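Fe(2+) transporter FeoB (Legionella pneumophila, PDB 3IBY) probably drives GTP-dependent uptake of ferrous iron across the inner membrane, the present chain being its cytosolic part with the GTPase domain. Local coordinates at residues 84-89 with 106-112; 96-101 with 246-250; 171-175 with 241-245; 178-183 with 232-238. All blocks are in the same frame, centred on the assembly; numbering follows the deposited sequence.

Overall arrangement
The four contacts run from the core of the GTPase domain to the helical region beside it. Contact 1 is the most central and largely buried: it joins a strand of the main sheet to the loop entering the next strand, through backbone bonding, aliphatic packing and one lysine. Contacts 2, 3 and 4 all use helix 234-253, at successive places along it. Contact 2 fastens that helix to helix 96-106 with a buried apolar seam and a histidine-carboxylate bond; contact 3, partly buried, lays an extended linker on it through leucines, a lysine chain and one water; contact 4, farthest out, is almost entirely apolar packing, with a glutamine at its margin. Contacts 1 and 3 meet at the Glu-108 to Arg-242 salt bridge.

Contact 1. Residues 84-89 with 106-112; sequences YDCIIN and LFELGKP
The carbonyl oxygen of Tyr-84 receives the ammonium group of Lys-111, NZ to O 2.6 Å, with the nitrogen lying nearly along the C=O axis. This bond ties the entrance of strand 86-92 to the loop that leads into strand 113-118, its parallel neighbour in the main sheet of the P-loop GTPase fold. With helix 96-106 the two strands form a beta-alpha-beta crossover, and 106-112 is its return loop.

Before reaching that oxygen, the lysine chain passes over one face of the Tyr-84 ring: CG of Lys-111 lies 3.4 Å from CE2 of Tyr-84, and CE of the lysine stands over the face as a CH-pi contact, off-centre, near the ring's border. NZ itself is 5.0 Å from the ring centroid, near enough for a cation-pi interaction. The chain bends at chi2 and chi4, which lets it follow the ring and then turn to the carbonyl. At the far end of the ring, the hydroxyl is fixed by the carbonyl of Val-79.

Sheet pairing begins at Pro-112, whose carbonyl oxygen accepts the amide of Ile-87 (N to O 2.7 Å), while the proline CB rests against CB of Cys-86. Ile-87 also bonds through its backbone to Val-114, continuing the parallel ladder. On one side of the strand, CD1 of Ile-87 meets CD1 of Leu-109 at 3.8 Å, the two side chains roughly perpendicular. Farther along the strand, the amide of Asn-89, held by Thr-103 and close to Gly-8 of the predicted GTP site, packs against one branch of Leu-106: CG of Asn-89 is 3.7 Å from CD1 of Leu-106.

Contact 2. Residues 96-101 with 246-250; sequences LERHLY and IHEIV
Glu-97 and His-247 make the polar link between helix 96-106 of the GTPase domain and the long helix 234-253. ND1 of the histidine donates to OE1 of the glutamate over 2.9 Å in a bent bond. The oxygen lies near the imidazole plane and is approached on its syn side, although carboxylate and ring planes are turned 52° from each other. The carboxylate gets this far because Glu-97 has CG anti to the backbone N (chi1 -169°) and stays extended beyond it.

Alongside this bond runs an apolar helix-helix seam. Val-250 sets CG2 against the root of Glu-97, 3.6 Å from its CB. Ile-246 divides its branches: CG2 packs beside CB of Leu-100 and the aliphatic part of Glu-97, while CD1 lies 3.6 Å from CA of Tyr-101. The short helical segments cross at 138°, nearer antiparallel than perpendicular, with their axes 9.4 Å apart.

Outside this shell, the imidazole of His-247 meets the ring of Tyr-243, and Tyr-101 stacks on Tyr-59. Leu-100 rests on Ile-91 of strand 86-92, so the seam is backed by the central sheet. Toward helix 132-139, Ile-249 touches Leu-135, Leu-138 and Leu-139, while its CG2 reaches CD1 of Leu-100 at 4.5 Å.

Contact 3. Residues 171-175 with 241-245; sequences LKLSL and ARYQK
The guanidinium of Arg-242 carries a methyl group of Leu-173 on one face: CD1 of the leucine sits 3.8 Å above the plane, displaced from the middle of the group. The nitrogens have partners elsewhere, NH2 in a salt bridge with Glu-108 and NH1 in a hydrogen bond with Ser-104. Together these probably hold the flat group in place under the leucine. The setting is an extended linker, 171-175, laid along helix 234-253 between helix 154-162 and helix 177-193.

Leu-173 is the principal apolar link. Its other methyl, CD2, settles against the helix backbone, 3.2 Å from the carbonyl oxygen of Ala-241, and also lies 3.4 Å from CB of Lys-245. With CG anti to its carbonyl carbon (chi1 -62°), the leucine can straddle this stretch, one branch over Arg-242 and the other between Ala-241 and Lys-245.

Lys-245 packs with its aliphatic chain: CD passes 3.3 Å from the carbonyl oxygen of Lys-172, while the ammonium goes on to a salt bridge with Glu-248. Ala-241 offers its methyl to the linker, where CD2 of Leu-175 approaches CB at 3.7 Å. Leu-175 also touches Gln-180 and Leu-183, joining this surface to helix 177-193.

No direct hydrogen bond crosses between the segments; a water supplies the polar link. The carbonyl oxygen of Ala-241, which also takes a weak helix bond from N of Lys-245, lies 2.5 Å from the water oxygen, a short and uncertain distance. On its other side the water accepts from the amide N of Ser-174 at 3.1 Å.

Contact 4. Residues 178-183 with 232-238; sequences AAQQIL and QNLDVLL
Leu-183 and Leu-238 meet tip to tip at the tightest point of this helix-helix packing, CD2 to CD1 at 3.6 Å. Next to them Leu-234 fits between three residues of helix 177-193. Its CD1 touches CB of Ala-179 at 4.0 Å, and its CD2 lies 4.0 Å from CG2 of Ile-182 and a little farther from CD2 of Leu-183. Leu-234 and Ile-182 run alongside each other, pointing opposite ways, whereas Leu-234 and Leu-183 approach at a slant. CA of Ala-179 and CA of Leu-234 are the nearest such pair, 6.8 Å apart, consistent with the small alanine side chain.

The other side of the contact is more exposed and includes a polar residue. CD1 of Ile-182 reaches the aliphatic CG of Gln-232, at 4.1 Å, and CB of Ala-178, on the surface, lies 4.2 Å from OE1 of that glutamine. Leu-237, partly exposed, adds a single methyl contact to Ala-179. No hydrogen bond joins the two segments.

The short helical segments cross steeply, at -108°, with axes 11.1 Å apart. Ala-208 of helix 197-209 touches Leu-183, Leu-234 and Leu-238, and Leu-227 of helix 219-229 packs on Ile-182 and Leu-234; this helical grouping is consistent with the GDI domain next to the GTPase domain.

Contact 1. Residues 84-89 with 106-112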
loop_
_atom_site.group_PDB
_atom_site.type_symbol
_atom_site.label_atom_id
_atom_site.label_comp_id
_atom_site.label_asym_id
_atom_site.label_seq_id
_atom_site.Cartn_x
_atom_site.Cartn_y
_atom_site.Cartn_z
ATOM N N TYR A 84 2.626 -12.463 -5.738
ATOM C CA TYR A 84 1.606 -12.424 -4.720
ATOM C C TYR A 84 0.220 -12.177 -5.321
ATOM O O TYR A 84 0.087 -11.550 -6.375
ATOM C CB TYR A 84 1.968 -11.321 -3.726
ATOM C CG TYR A 84 2.098 -9.913 -4.292
ATOM C CD1 TYR A 84 3.316 -9.443 -4.818
ATOM C CD2 TYR A 84 1.024 -9.037 -4.274
ATOM C CE1 TYR A 84 3.435 -8.148 -5.323
ATOM C CE2 TYR A 84 1.143 -7.746 -4.769
ATOM C CZ TYR A 84 2.342 -7.316 -5.302
ATOM O OH TYR A 84 2.424 -6.033 -5.789
ATOM N N ASP A 85 -0.813 -12.664 -4.641
ATOM C CA ASP A 85 -2.168 -12.620 -5.142
ATOM C C ASP A 85 -2.900 -11.431 -4.583
ATOM O O ASP A 85 -3.783 -10.896 -5.242
ATOM C CB ASP A 85 -2.928 -13.914 -4.795
ATOM C CG ASP A 85 -2.270 -15.139 -5.379
ATOM O OD1 ASP A 85 -2.119 -15.161 -6.625
ATOM O OD2 ASP A 85 -1.883 -16.046 -4.592
ATOM N N CYS A 86 -2.576 -11.023 -3.365
ATOM C CA CYS A 86 -3.224 -9.812 -2.824
ATOM C C CYS A 86 -2.410 -9.126 -1.734
ATOM O O CYS A 86 -1.422 -9.701 -1.249
ATOM C CB CYS A 86 -4.588 -10.186 -2.266
ATOM S SG CYS A 86 -4.352 -11.420 -1.040
ATOM N N ILE A 87 -2.824 -7.910 -1.358
ATOM C CA ILE A 87 -2.173 -7.157 -0.257
ATOM C C ILE A 87 -3.132 -6.888 0.876
ATOM O O ILE A 87 -4.295 -6.530 0.662
ATOM C CB ILE A 87 -1.631 -5.798 -0.718
ATOM C CG1 ILE A 87 -0.522 -5.986 -1.754
ATOM C CG2 ILE A 87 -1.091 -4.986 0.442
ATOM C CD1 ILE A 87 -0.541 -4.867 -2.850
ATOM N N ILE A 88 -2.612 -7.055 2.077
ATOM C CA ILE A 88 -3.291 -6.669 3.284
ATOM C C ILE A 88 -2.588 -5.423 3.772
ATOM O O ILE A 88 -1.454 -5.464 4.338
ATOM C CB ILE A 88 -3.229 -7.743 4.391
ATOM C CG1 ILE A 88 -3.860 -9.045 3.919
ATOM C CG2 ILE A 88 -3.974 -7.269 5.613
ATOM C CD1 ILE A 88 -3.584 -10.210 4.906
ATOM N N ASN A 89 -3.235 -4.298 3.521
ATOM C CA ASN A 89 -2.712 -3.021 3.920
ATOM C C ASN A 89 -3.231 -2.779 5.331
ATOM O O ASN A 89 -4.432 -2.604 5.561
ATOM C CB ASN A 89 -3.187 -1.989 2.910
ATOM C CG ASN A 89 -2.812 -0.584 3.270
ATOM O OD1 ASN A 89 -1.870 -0.338 4.049
ATOM N ND2 ASN A 89 -3.548 0.369 2.699
ATOM N N LEU A 106 -0.226 1.912 -3.225
ATOM C CA LEU A 106 -0.521 0.467 -3.403
ATOM C C LEU A 106 -1.642 0.167 -4.387
ATOM O O LEU A 106 -1.530 -0.733 -5.186
ATOM C CB LEU A 106 -0.926 -0.124 -2.069
ATOM C CG LEU A 106 0.074 -0.136 -0.915
ATOM C CD1 LEU A 106 -0.598 -0.806 0.326
ATOM C CD2 LEU A 106 1.380 -0.857 -1.256
ATOM N N PHE A 107 -2.743 0.909 -4.294
ATOM C CA PHE A 107 -3.850 0.862 -5.272
ATOM C C PHE A 107 -3.421 1.088 -6.703
ATOM O O PHE A 107 -4.175 0.789 -7.600
ATOM C CB PHE A 107 -4.859 1.990 -5.015
ATOM C CG PHE A 107 -5.731 1.789 -3.820
ATOM C CD1 PHE A 107 -5.524 0.738 -2.920
ATOM C CD2 PHE A 107 -6.763 2.684 -3.570
ATOM C CE1 PHE A 107 -6.337 0.568 -1.862
ATOM C CE2 PHE A 107 -7.565 2.522 -2.454
ATOM C CZ PHE A 107 -7.339 1.460 -1.614
ATOM N N GLU A 108 -2.258 1.689 -6.920
ATOM C CA GLU A 108 -1.745 1.912 -8.270
ATOM C C GLU A 108 -1.008 0.675 -8.802
ATOM O O GLU A 108 -0.523 0.710 -9.912
ATOM C CB GLU A 108 -0.811 3.144 -8.288
ATOM C CG GLU A 108 -1.337 4.390 -7.525
ATOM C CD GLU A 108 -0.495 5.655 -7.711
ATOM O OE1 GLU A 108 0.722 5.574 -7.935
ATOM O OE2 GLU A 108 -1.049 6.780 -7.630
ATOM N N LEU A 109 -0.880 -0.392 -8.013
ATOM C CA LEU A 109 -0.324 -1.667 -8.528
ATOM C C LEU A 109 -1.332 -2.490 -9.374
ATOM O O LEU A 109 -0.965 -3.330 -10.172
ATOM C CB LEU A 109 0.175 -2.549 -7.375
ATOM C CG LEU A 109 1.383 -2.016 -6.615
ATOM C CD1 LEU A 109 1.444 -2.586 -5.191
ATOM C CD2 LEU A 109 2.684 -2.284 -7.368
ATOM N N GLY A 110 -2.614 -2.282 -9.174
ATOM C CA GLY A 110 -3.592 -3.114 -9.848
ATOM C C GLY A 110 -3.657 -4.524 -9.303
ATOM O O GLY A 110 -4.146 -5.426 -9.959
ATOM N N LYS A 111 -3.189 -4.706 -8.093
ATOM C CA LYS A 111 -3.268 -5.976 -7.440
ATOM C C LYS A 111 -4.330 -5.753 -6.365
ATOM O O LYS A 111 -4.449 -4.623 -5.871
ATOM C CB LYS A 111 -1.891 -6.300 -6.804
ATOM C CG LYS A 111 -1.366 -7.721 -7.077
ATOM C CD LYS A 111 -0.238 -7.741 -8.086
ATOM C CE LYS A 111 0.139 -9.164 -8.463
ATOM N NZ LYS A 111 -1.001 -10.111 -8.279
ATOM N N PRO A 112 -5.077 -6.799 -5.976
ATOM C CA PRO A 112 -6.096 -6.749 -4.895
ATOM C C PRO A 112 -5.585 -6.266 -3.540
ATOM O O PRO A 112 -4.542 -6.725 -3.089
ATOM C CB PRO A 112 -6.532 -8.213 -4.725
ATOM C CG PRO A 112 -6.234 -8.873 -6.043
ATOM C CD PRO A 112 -5.012 -8.125 -6.610
#

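Contact 2. Residues 96-101 with 246-250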
loop_
_atom_site.group_PDB
_atom_site.type_symbol
_atom_site.label_atom_id
_atom_site.label_comp_id
_atom_site.label_asym_id
_atom_site.label_seq_id
_atom_site.Cartn_x
_atom_site.Cartn_y
_atom_site.Cartn_z
ATOM N N LEU A 96 -4.684 8.007 10.293
ATOM C CA LEU A 96 -5.304 7.647 9.042
ATOM C C LEU A 96 -4.710 8.432 7.902
ATOM O O LEU A 96 -4.246 7.862 6.934
ATOM C CB LEU A 96 -6.808 7.902 9.134
ATOM C CG LEU A 96 -7.663 7.295 8.032
ATOM C CD1 LEU A 96 -7.519 5.755 8.046
ATOM C CD2 LEU A 96 -9.125 7.778 8.150
ATOM N N GLU A 97 -4.673 9.739 8.019
ATOM C CA GLU A 97 -4.250 10.549 6.902
ATOM C C GLU A 97 -2.824 10.233 6.440
ATOM O O GLU A 97 -2.556 10.177 5.207
ATOM C CB GLU A 97 -4.371 12.017 7.236
ATOM C CG GLU A 97 -4.204 12.888 6.020
ATOM C CD GLU A 97 -4.665 14.316 6.255
ATOM O OE1 GLU A 97 -4.531 15.137 5.324
ATOM O OE2 GLU A 97 -5.144 14.610 7.363
ATOM N N ARG A 98 -1.910 10.019 7.392
ATOM C CA ARG A 98 -0.535 9.662 7.006
ATOM C C ARG A 98 -0.565 8.282 6.358
ATOM O O ARG A 98 -0.003 8.077 5.272
ATOM C CB ARG A 98 0.434 9.687 8.178
ATOM C CG ARG A 98 1.783 9.065 7.870
ATOM C CD ARG A 98 2.896 9.309 8.963
ATOM N NE ARG A 98 3.854 8.186 8.920
ATOM C CZ ARG A 98 5.193 8.251 8.906
ATOM N NH1 ARG A 98 5.862 9.385 9.028
ATOM N NH2 ARG A 98 5.876 7.119 8.812
ATOM N N HIS A 99 -1.282 7.361 6.983
ATOM C CA HIS A 99 -1.176 5.958 6.624
ATOM C C HIS A 99 -1.762 5.667 5.269
ATOM O O HIS A 99 -1.337 4.734 4.605
ATOM C CB HIS A 99 -1.799 5.075 7.689
ATOM C CG HIS A 99 -0.900 4.806 8.847
ATOM N ND1 HIS A 99 0.026 5.722 9.299
ATOM C CD2 HIS A 99 -0.784 3.723 9.649
ATOM C CE1 HIS A 99 0.668 5.216 10.340
ATOM N NE2 HIS A 99 0.202 4.000 10.565
ATOM N N LEU A 100 -2.721 6.477 4.832
ATOM C CA LEU A 100 -3.315 6.319 3.511
ATOM C C LEU A 100 -2.421 6.830 2.371
ATOM O O LEU A 100 -2.746 6.678 1.177
ATOM C CB LEU A 100 -4.624 7.080 3.464
ATOM C CG LEU A 100 -5.745 6.419 4.231
ATOM C CD1 LEU A 100 -6.936 7.360 4.279
ATOM C CD2 LEU A 100 -6.092 5.112 3.571
ATOM N N TYR A 101 -1.323 7.490 2.689
ATOM C CA TYR A 101 -0.444 7.886 1.603
ATOM C C TYR A 101 0.019 6.605 0.945
ATOM O O TYR A 101 -0.120 6.447 -0.262
ATOM C CB TYR A 101 0.726 8.703 2.120
ATOM C CG TYR A 101 1.494 9.448 1.067
ATOM C CD1 TYR A 101 1.163 10.734 0.735
ATOM C CD2 TYR A 101 2.583 8.856 0.422
ATOM C CE1 TYR A 101 1.892 11.444 -0.210
ATOM C CE2 TYR A 101 3.298 9.536 -0.530
ATOM C CZ TYR A 101 2.953 10.852 -0.834
ATOM O OH TYR A 101 3.680 11.562 -1.761
ATOM N N ILE A 246 -6.308 12.670 -0.250
ATOM C CA ILE A 246 -6.301 11.871 0.943
ATOM C C ILE A 246 -6.878 12.722 2.056
ATOM O O ILE A 246 -7.676 12.213 2.832
ATOM C CB ILE A 246 -4.895 11.398 1.298
ATOM C CG1 ILE A 246 -4.513 10.278 0.366
ATOM C CG2 ILE A 246 -4.815 10.931 2.722
ATOM C CD1 ILE A 246 -3.043 10.042 0.396
ATOM N N HIS A 247 -6.448 13.993 2.139
ATOM C CA HIS A 247 -6.984 14.952 3.124
ATOM C C HIS A 247 -8.489 15.042 2.925
ATOM O O HIS A 247 -9.241 14.995 3.856
ATOM C CB HIS A 247 -6.348 16.342 2.982
ATOM C CG HIS A 247 -6.811 17.344 4.003
ATOM N ND1 HIS A 247 -6.215 17.485 5.240
ATOM C CD2 HIS A 247 -7.792 18.283 3.952
ATOM C CE1 HIS A 247 -6.818 18.452 5.913
ATOM N NE2 HIS A 247 -7.774 18.957 5.153
ATOM N N GLU A 248 -8.919 15.098 1.694
ATOM C CA GLU A 248 -10.337 15.165 1.443
ATOM C C GLU A 248 -11.058 13.889 1.922
ATOM O O GLU A 248 -12.116 13.989 2.511
ATOM C CB GLU A 248 -10.621 15.569 -0.031
ATOM C CG GLU A 248 -11.725 14.835 -0.747
ATOM C CD GLU A 248 -11.748 15.154 -2.250
ATOM O OE1 GLU A 248 -12.507 14.463 -2.966
ATOM O OE2 GLU A 248 -10.998 16.065 -2.717
ATOM N N ILE A 249 -10.484 12.714 1.735
ATOM C CA ILE A 249 -11.137 11.484 2.224
ATOM C C ILE A 249 -11.203 11.449 3.740
ATOM O O ILE A 249 -12.180 10.950 4.313
ATOM C CB ILE A 249 -10.410 10.194 1.739
ATOM C CG1 ILE A 249 -10.780 9.908 0.289
ATOM C CG2 ILE A 249 -10.744 8.966 2.628
ATOM C CD1 ILE A 249 -9.657 9.248 -0.482
ATOM N N VAL A 250 -10.165 11.970 4.392
ATOM C CA VAL A 250 -10.089 11.942 5.851
ATOM C C VAL A 250 -11.180 12.845 6.421
ATOM O O VAL A 250 -11.963 12.426 7.275
ATOM C CB VAL A 250 -8.671 12.313 6.363
ATOM C CG1 VAL A 250 -8.673 12.478 7.849
ATOM C CG2 VAL A 250 -7.641 11.219 5.996
#

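Contact 3. Residues 171-175 with 241-245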
loop_
_atom_site.group_PDB
_atom_site.type_symbol
_atom_site.label_atom_id
_atom_site.label_comp_id
_atom_site.label_asym_id
_atom_site.label_seq_id
_atom_site.Cartn_x
_atom_site.Cartn_y
_atom_site.Cartn_z
ATOM N N LEU A 171 -6.886 6.044 -6.889
ATOM C CA LEU A 171 -7.687 7.166 -6.463
ATOM C C LEU A 171 -7.616 8.236 -7.538
ATOM O O LEU A 171 -6.605 8.357 -8.207
ATOM C CB LEU A 171 -7.176 7.717 -5.143
ATOM C CG LEU A 171 -7.169 6.777 -3.940
ATOM C CD1 LEU A 171 -6.349 7.383 -2.816
ATOM C CD2 LEU A 171 -8.604 6.491 -3.507
ATOM N N LYS A 172 -8.701 8.989 -7.716
ATOM C CA LYS A 172 -8.755 10.025 -8.752
ATOM C C LYS A 172 -8.121 11.281 -8.204
ATOM O O LYS A 172 -8.694 11.936 -7.359
ATOM C CB LYS A 172 -10.190 10.308 -9.212
ATOM C CG LYS A 172 -10.257 11.086 -10.546
ATOM C CD LYS A 172 -11.718 11.451 -11.000
ATOM C CE LYS A 172 -12.315 10.464 -12.042
ATOM N NZ LYS A 172 -12.042 9.028 -11.680
ATOM N N LEU A 173 -6.928 11.593 -8.702
ATOM C CA LEU A 173 -6.099 12.701 -8.218
ATOM C C LEU A 173 -6.160 13.888 -9.182
ATOM O O LEU A 173 -6.195 13.725 -10.409
ATOM C CB LEU A 173 -4.627 12.258 -8.061
ATOM C CG LEU A 173 -4.317 11.134 -7.067
ATOM C CD1 LEU A 173 -2.801 10.653 -7.191
ATOM C CD2 LEU A 173 -4.681 11.577 -5.673
ATOM N N SER A 174 -6.154 15.096 -8.634
ATOM C CA SER A 174 -6.242 16.261 -9.483
ATOM C C SER A 174 -4.857 16.854 -9.662
ATOM O O SER A 174 -4.241 17.302 -8.713
ATOM C CB SER A 174 -7.208 17.270 -8.898
ATOM O OG SER A 174 -7.391 18.313 -9.825
ATOM N N LEU A 175 -4.353 16.829 -10.887
ATOM C CA LEU A 175 -3.053 17.409 -11.154
ATOM C C LEU A 175 -3.199 18.469 -12.213
ATOM O O LEU A 175 -4.160 18.461 -12.998
ATOM C CB LEU A 175 -2.041 16.332 -11.600
ATOM C CG LEU A 175 -1.521 15.329 -10.529
ATOM C CD1 LEU A 175 -1.480 13.858 -11.057
ATOM C CD2 LEU A 175 -0.156 15.745 -9.922
ATOM N N ALA A 241 -0.983 16.425 -4.889
ATOM C CA ALA A 241 -2.240 15.909 -5.374
ATOM C C ALA A 241 -2.616 14.638 -4.609
ATOM O O ALA A 241 -3.790 14.368 -4.351
ATOM C CB ALA A 241 -2.181 15.657 -6.839
ATOM N N ARG A 242 -1.618 13.861 -4.222
ATOM C CA ARG A 242 -1.888 12.660 -3.434
ATOM C C ARG A 242 -2.434 13.044 -2.074
ATOM O O ARG A 242 -3.407 12.494 -1.614
ATOM C CB ARG A 242 -0.616 11.844 -3.243
ATOM C CG ARG A 242 -0.925 10.452 -2.789
ATOM C CD ARG A 242 0.258 9.535 -2.917
ATOM N NE ARG A 242 0.725 9.496 -4.288
ATOM C CZ ARG A 242 0.231 8.719 -5.232
ATOM N NH1 ARG A 242 -0.780 7.905 -4.945
ATOM N NH2 ARG A 242 0.731 8.778 -6.473
ATOM N N TYR A 243 -1.779 14.005 -1.452
ATOM C CA TYR A 243 -2.204 14.577 -0.210
ATOM C C TYR A 243 -3.622 15.186 -0.261
ATOM O O TYR A 243 -4.386 15.045 0.664
ATOM C CB TYR A 243 -1.189 15.652 0.213
ATOM C CG TYR A 243 -1.720 16.554 1.295
ATOM C CD1 TYR A 243 -1.632 16.179 2.623
ATOM C CD2 TYR A 243 -2.374 17.768 0.990
ATOM C CE1 TYR A 243 -2.151 16.985 3.637
ATOM C CE2 TYR A 243 -2.895 18.583 2.016
ATOM C CZ TYR A 243 -2.776 18.163 3.332
ATOM O OH TYR A 243 -3.273 18.884 4.375
ATOM N N GLN A 244 -3.978 15.905 -1.308
ATOM C CA GLN A 244 -5.279 16.628 -1.284
ATOM C C GLN A 244 -6.449 15.640 -1.288
ATOM O O GLN A 244 -7.410 15.810 -0.542
ATOM C CB GLN A 244 -5.390 17.599 -2.436
ATOM C CG GLN A 244 -4.741 18.941 -2.183
ATOM C CD GLN A 244 -4.893 19.852 -3.399
ATOM O OE1 GLN A 244 -4.332 19.561 -4.474
ATOM N NE2 GLN A 244 -5.669 20.948 -3.252
ATOM N N LYS A 245 -6.313 14.583 -2.090
ATOM C CA LYS A 245 -7.343 13.587 -2.222
ATOM C C LYS A 245 -7.449 12.844 -0.904
ATOM O O LYS A 245 -8.530 12.399 -0.498
ATOM C CB LYS A 245 -6.988 12.597 -3.350
ATOM C CG LYS A 245 -8.106 11.547 -3.721
ATOM C CD LYS A 245 -9.466 12.232 -4.119
ATOM C CE LYS A 245 -10.627 11.263 -4.496
ATOM N NZ LYS A 245 -11.811 12.013 -5.031
HETATM O O HOH W 1 -5.528 15.581 -5.680
#

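Contact 4. Residues 178-183 with 232-238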
loop_
_atom_site.group_PDB
_atom_site.type_symbol
_atom_site.label_atom_id
_atom_site.label_comp_id
_atom_site.label_asym_id
_atom_site.label_seq_id
_atom_site.Cartn_x
_atom_site.Cartn_y
_atom_site.Cartn_z
ATOM N N ALA A 178 -0.287 20.555 -17.194
ATOM C CA ALA A 178 1.126 20.405 -17.530
ATOM C C ALA A 178 1.633 19.098 -16.961
ATOM O O ALA A 178 2.276 18.325 -17.656
ATOM C CB ALA A 178 1.932 21.571 -16.947
ATOM N N ALA A 179 1.309 18.876 -15.689
ATOM C CA ALA A 179 1.712 17.682 -14.958
ATOM C C ALA A 179 0.998 16.414 -15.454
ATOM O O ALA A 179 1.620 15.341 -15.562
ATOM C CB ALA A 179 1.489 17.873 -13.450
ATOM N N GLN A 180 -0.292 16.514 -15.764
ATOM C CA GLN A 180 -0.996 15.328 -16.237
ATOM C C GLN A 180 -0.417 14.922 -17.596
ATOM O O GLN A 180 -0.163 13.759 -17.864
ATOM C CB GLN A 180 -2.511 15.570 -16.275
ATOM C CG GLN A 180 -3.364 14.271 -16.282
ATOM C CD GLN A 180 -3.210 13.376 -14.997
ATOM O OE1 GLN A 180 -2.814 12.187 -15.086
ATOM N NE2 GLN A 180 -3.538 13.948 -13.811
ATOM N N GLN A 181 -0.167 15.915 -18.429
ATOM C CA GLN A 181 0.470 15.693 -19.703
ATOM C C GLN A 181 1.746 14.833 -19.529
ATOM O O GLN A 181 1.932 13.846 -20.240
ATOM C CB GLN A 181 0.771 17.051 -20.363
ATOM C CG GLN A 181 0.953 17.039 -21.898
ATOM C CD GLN A 181 2.415 17.203 -22.373
ATOM O OE1 GLN A 181 3.315 17.604 -21.606
ATOM N NE2 GLN A 181 2.641 16.918 -23.662
ATOM N N ILE A 182 2.601 15.185 -18.566
ATOM C CA ILE A 182 3.910 14.532 -18.407
ATOM C C ILE A 182 3.753 13.088 -17.962
ATOM O O ILE A 182 4.440 12.218 -18.463
ATOM C CB ILE A 182 4.830 15.268 -17.379
ATOM C CG1 ILE A 182 5.254 16.632 -17.905
ATOM C CG2 ILE A 182 6.107 14.438 -17.084
ATOM C CD1 ILE A 182 5.919 17.524 -16.862
ATOM N N LEU A 183 2.862 12.850 -17.005
ATOM C CA LEU A 183 2.585 11.501 -16.545
ATOM C C LEU A 183 1.977 10.629 -17.658
ATOM O O LEU A 183 2.267 9.420 -17.720
ATOM C CB LEU A 183 1.655 11.505 -15.324
ATOM C CG LEU A 183 2.117 11.999 -13.937
ATOM C CD1 LEU A 183 0.904 12.069 -13.021
ATOM C CD2 LEU A 183 3.234 11.138 -13.264
ATOM N N GLN A 232 9.823 21.194 -13.601
ATOM C CA GLN A 232 8.455 21.283 -13.064
ATOM C C GLN A 232 8.342 20.881 -11.598
ATOM O O GLN A 232 7.348 21.246 -10.964
ATOM C CB GLN A 232 7.468 20.424 -13.879
ATOM C CG GLN A 232 6.842 21.136 -15.106
ATOM C CD GLN A 232 5.690 22.119 -14.789
ATOM O OE1 GLN A 232 4.861 21.890 -13.893
ATOM N NE2 GLN A 232 5.633 23.212 -15.553
ATOM N N ASN A 233 9.328 20.130 -11.070
ATOM C CA ASN A 233 9.250 19.536 -9.711
ATOM C C ASN A 233 8.067 18.606 -9.600
ATOM O O ASN A 233 7.298 18.654 -8.641
ATOM C CB ASN A 233 9.093 20.579 -8.598
ATOM C CG ASN A 233 10.169 21.601 -8.595
ATOM O OD1 ASN A 233 10.089 22.572 -7.833
ATOM N ND2 ASN A 233 11.195 21.410 -9.438
ATOM N N LEU A 234 7.903 17.759 -10.586
ATOM C CA LEU A 234 6.829 16.803 -10.508
ATOM C C LEU A 234 6.688 16.223 -9.084
ATOM O O LEU A 234 5.568 16.054 -8.586
ATOM C CB LEU A 234 7.074 15.698 -11.520
ATOM C CG LEU A 234 5.847 15.124 -12.173
ATOM C CD1 LEU A 234 5.098 16.227 -12.916
ATOM C CD2 LEU A 234 6.278 14.001 -13.110
ATOM N N ASP A 235 7.806 15.936 -8.413
ATOM C CA ASP A 235 7.723 15.190 -7.127
ATOM C C ASP A 235 6.845 15.937 -6.155
ATOM O O ASP A 235 5.859 15.407 -5.633
ATOM C CB ASP A 235 9.090 14.833 -6.494
ATOM C CG ASP A 235 10.025 16.023 -6.330
ATOM O OD1 ASP A 235 10.935 15.941 -5.466
ATOM O OD2 ASP A 235 9.871 17.025 -7.060
ATOM N N VAL A 236 7.162 17.204 -6.005
ATOM C CA VAL A 236 6.393 18.084 -5.173
ATOM C C VAL A 236 4.924 18.107 -5.609
ATOM O O VAL A 236 4.042 17.940 -4.765
ATOM C CB VAL A 236 7.000 19.488 -5.205
ATOM C CG1 VAL A 236 6.334 20.396 -4.168
ATOM C CG2 VAL A 236 8.523 19.410 -4.995
ATOM N N LEU A 237 4.659 18.308 -6.902
ATOM C CA LEU A 237 3.282 18.322 -7.395
ATOM C C LEU A 237 2.534 17.031 -7.112
ATOM O O LEU A 237 1.405 17.055 -6.671
ATOM C CB LEU A 237 3.235 18.585 -8.892
ATOM C CG LEU A 237 2.955 20.022 -9.302
ATOM C CD1 LEU A 237 3.607 20.991 -8.330
ATOM C CD2 LEU A 237 3.406 20.289 -10.740
ATOM N N LEU A 238 3.145 15.893 -7.358
ATOM C CA LEU A 238 2.401 14.642 -7.203
ATOM C C LEU A 238 2.081 14.354 -5.731
ATOM O O LEU A 238 0.972 13.909 -5.397
ATOM C CB LEU A 238 3.188 13.475 -7.793
ATOM C CG LEU A 238 2.473 12.586 -8.822
ATOM C CD1 LEU A 238 3.533 12.054 -9.805
ATOM C CD2 LEU A 238 1.658 11.450 -8.171
#